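Local coordinates for hypothetical UPF0131 protein PH0828 (Pyrococcus horikoshii, PDB 1V30) that is a putative gamma-glutamylcyclotransferase of the AIG2-like family, probably with acyltransferase activity, at residues K27-L32 and E60-D65. Numbering follows the deposited sequence.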
loop_
_atom_site.group_PDB
_atom_site.type_symbol
_atom_site.label_atom_id
_atom_site.label_comp_id
_atom_site.label_asym_id
_atom_site.label_seq_id
_atom_site.Cartn_x
_atom_site.Cartn_y
_atom_site.Cartn_z
ATOM N N LYS A 27 -9.771 -3.857 -9.916
ATOM C CA LYS A 27 -10.930 -3.312 -10.614
ATOM C C LYS A 27 -12.282 -3.911 -10.234
ATOM O O LYS A 27 -13.314 -3.256 -10.380
ATOM C CB LYS A 27 -10.700 -3.398 -12.126
ATOM C CG LYS A 27 -9.995 -2.164 -12.689
ATOM C CD LYS A 27 -8.985 -1.597 -11.689
ATOM C CE LYS A 27 -8.465 -0.229 -12.102
ATOM N NZ LYS A 27 -7.637 -0.285 -13.334
ATOM N N GLY A 28 -12.278 -5.143 -9.735
ATOM C CA GLY A 28 -13.526 -5.773 -9.342
ATOM C C GLY A 28 -13.740 -5.769 -7.838
ATOM O O GLY A 28 -14.817 -6.119 -7.353
ATOM N N ALA A 29 -12.713 -5.359 -7.098
ATOM C CA ALA A 29 -12.766 -5.321 -5.640
ATOM C C ALA A 29 -13.672 -4.223 -5.086
ATOM O O ALA A 29 -14.009 -3.268 -5.784
ATOM C CB ALA A 29 -11.357 -5.157 -5.085
ATOM N N LYS A 30 -14.058 -4.367 -3.822
ATOM C CA LYS A 30 -14.911 -3.380 -3.174
ATOM C C LYS A 30 -14.092 -2.458 -2.278
ATOM O O LYS A 30 -13.426 -2.912 -1.346
ATOM C CB LYS A 30 -15.997 -4.068 -2.340
ATOM C CG LYS A 30 -16.901 -3.092 -1.586
ATOM C CD LYS A 30 -18.095 -3.776 -0.923
ATOM C CE LYS A 30 -17.676 -4.803 0.118
ATOM N NZ LYS A 30 -17.047 -6.005 -0.496
ATOM N N PHE A 31 -14.139 -1.163 -2.577
ATOM C CA PHE A 31 -13.423 -0.159 -1.801
ATOM C C PHE A 31 -14.229 0.152 -0.544
ATOM O O PHE A 31 -15.392 0.554 -0.628
ATOM C CB PHE A 31 -13.240 1.116 -2.636
ATOM C CG PHE A 31 -12.606 2.257 -1.885
ATOM C CD1 PHE A 31 -11.327 2.138 -1.352
ATOM C CD2 PHE A 31 -13.280 3.470 -1.740
ATOM C CE1 PHE A 31 -10.726 3.205 -0.687
ATOM C CE2 PHE A 31 -12.690 4.546 -1.076
ATOM C CZ PHE A 31 -11.412 4.417 -0.550
ATOM N N LEU A 32 -13.619 -0.044 0.621
ATOM C CA LEU A 32 -14.297 0.229 1.882
ATOM C C LEU A 32 -14.025 1.655 2.345
ATOM O O LEU A 32 -14.872 2.288 2.975
ATOM C CB LEU A 32 -13.832 -0.748 2.967
ATOM C CG LEU A 32 -14.049 -2.249 2.748
ATOM C CD1 LEU A 32 -13.570 -2.998 3.986
ATOM C CD2 LEU A 32 -15.521 -2.543 2.484
ATOM N N GLU A 60 -5.592 2.336 1.526
ATOM C CA GLU A 60 -6.916 2.213 0.941
ATOM C C GLU A 60 -7.267 0.778 1.308
ATOM O O GLU A 60 -6.470 -0.136 1.074
ATOM C CB GLU A 60 -6.864 2.363 -0.577
ATOM C CG GLU A 60 -6.763 3.799 -1.046
ATOM C CD GLU A 60 -6.468 3.917 -2.528
ATOM O OE1 GLU A 60 -6.790 2.984 -3.291
ATOM O OE2 GLU A 60 -5.918 4.961 -2.925
ATOM N N VAL A 61 -8.438 0.573 1.900
ATOM C CA VAL A 61 -8.845 -0.766 2.307
ATOM C C VAL A 61 -9.879 -1.343 1.348
ATOM O O VAL A 61 -10.879 -0.690 1.025
ATOM C CB VAL A 61 -9.417 -0.753 3.739
ATOM C CG1 VAL A 61 -9.711 -2.177 4.196
ATOM C CG2 VAL A 61 -8.428 -0.090 4.683
ATOM N N TYR A 62 -9.628 -2.569 0.898
ATOM C CA TYR A 62 -10.511 -3.253 -0.039
ATOM C C TYR A 62 -10.887 -4.650 0.415
ATOM O O TYR A 62 -10.190 -5.271 1.224
ATOM C CB TYR A 62 -9.844 -3.416 -1.409
ATOM C CG TYR A 62 -9.529 -2.143 -2.143
ATOM C CD1 TYR A 62 -8.397 -1.394 -1.826
ATOM C CD2 TYR A 62 -10.369 -1.679 -3.153
ATOM C CE1 TYR A 62 -8.108 -0.214 -2.498
ATOM C CE2 TYR A 62 -10.092 -0.501 -3.830
ATOM C CZ TYR A 62 -8.962 0.226 -3.498
ATOM O OH TYR A 62 -8.687 1.401 -4.153
ATOM N N GLU A 63 -11.999 -5.136 -0.123
ATOM C CA GLU A 63 -12.456 -6.494 0.125
ATOM C C GLU A 63 -12.275 -7.135 -1.245
ATOM O O GLU A 63 -12.812 -6.638 -2.237
ATOM C CB GLU A 63 -13.941 -6.542 0.504
ATOM C CG GLU A 63 -14.296 -5.946 1.853
ATOM C CD GLU A 63 -15.710 -6.308 2.281
ATOM O OE1 GLU A 63 -16.213 -5.717 3.259
ATOM O OE2 GLU A 63 -16.318 -7.190 1.640
ATOM N N VAL A 64 -11.501 -8.215 -1.310
ATOM C CA VAL A 64 -11.258 -8.903 -2.573
ATOM C C VAL A 64 -11.584 -10.383 -2.412
ATOM O O VAL A 64 -11.498 -10.918 -1.308
ATOM C CB VAL A 64 -9.776 -8.774 -3.010
ATOM C CG1 VAL A 64 -9.383 -7.311 -3.087
ATOM C CG2 VAL A 64 -8.872 -9.516 -2.034
ATOM N N ASP A 65 -11.970 -11.047 -3.500
ATOM C CA ASP A 65 -12.269 -12.469 -3.400
ATOM C C ASP A 65 -10.969 -13.264 -3.362
ATOM O O ASP A 65 -9.890 -12.722 -3.613
ATOM C CB ASP A 65 -13.166 -12.948 -4.553
ATOM C CG ASP A 65 -12.603 -12.628 -5.918
ATOM O OD1 ASP A 65 -11.394 -12.845 -6.141
ATOM O OD2 ASP A 65 -13.382 -12.177 -6.785
#
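Lys30 and Glu63 form an antiparallel hydrogen-bonded pair, with Lys30 N to Glu63 O at 3.0 Å and Glu63 N to Lys30 O at 2.9 Å. Leu32 N continues the ladder to Val61 O at 2.8 Å. The Lys30 and Glu63 side chains run side by side, pointing the same way. The lysine chain bends at chi3 and again at chi4 (-70°), which turns NZ toward Glu63. Lys30 NZ meets Glu63 OE2 at 2.5 Å, from above the carboxylate plane, in a salt bridge. The pairing joins edge strand 30-37 to central strand 56-64 of an antiparallel sheet; strand 8-12 lies on the other side of 56-64. Phe31 and Tyr62 sit on the sheet face opposite the salt bridge. Phe31 CD1 lies over one face of the Tyr62 ring, toward its rim, 3.7 Å from Tyr62 CZ. The ring planes are 51° apart. Glu60 CB meets the edge of the Phe31 ring. Tyr62 OH donates to Glu60 OE1 at 2.6 Å. Lys18 N also binds OE1, and Arg17 pairs with OE2. The Tyr62 side chain is about 7 Å from that of Leu16, a substrate-binding residue by similarity. Among apolar contacts, Ala29 CB touches Val64 CG1 at 3.5 Å. Leu32 CD1 and CD2 pack across the Glu63 chain at CG.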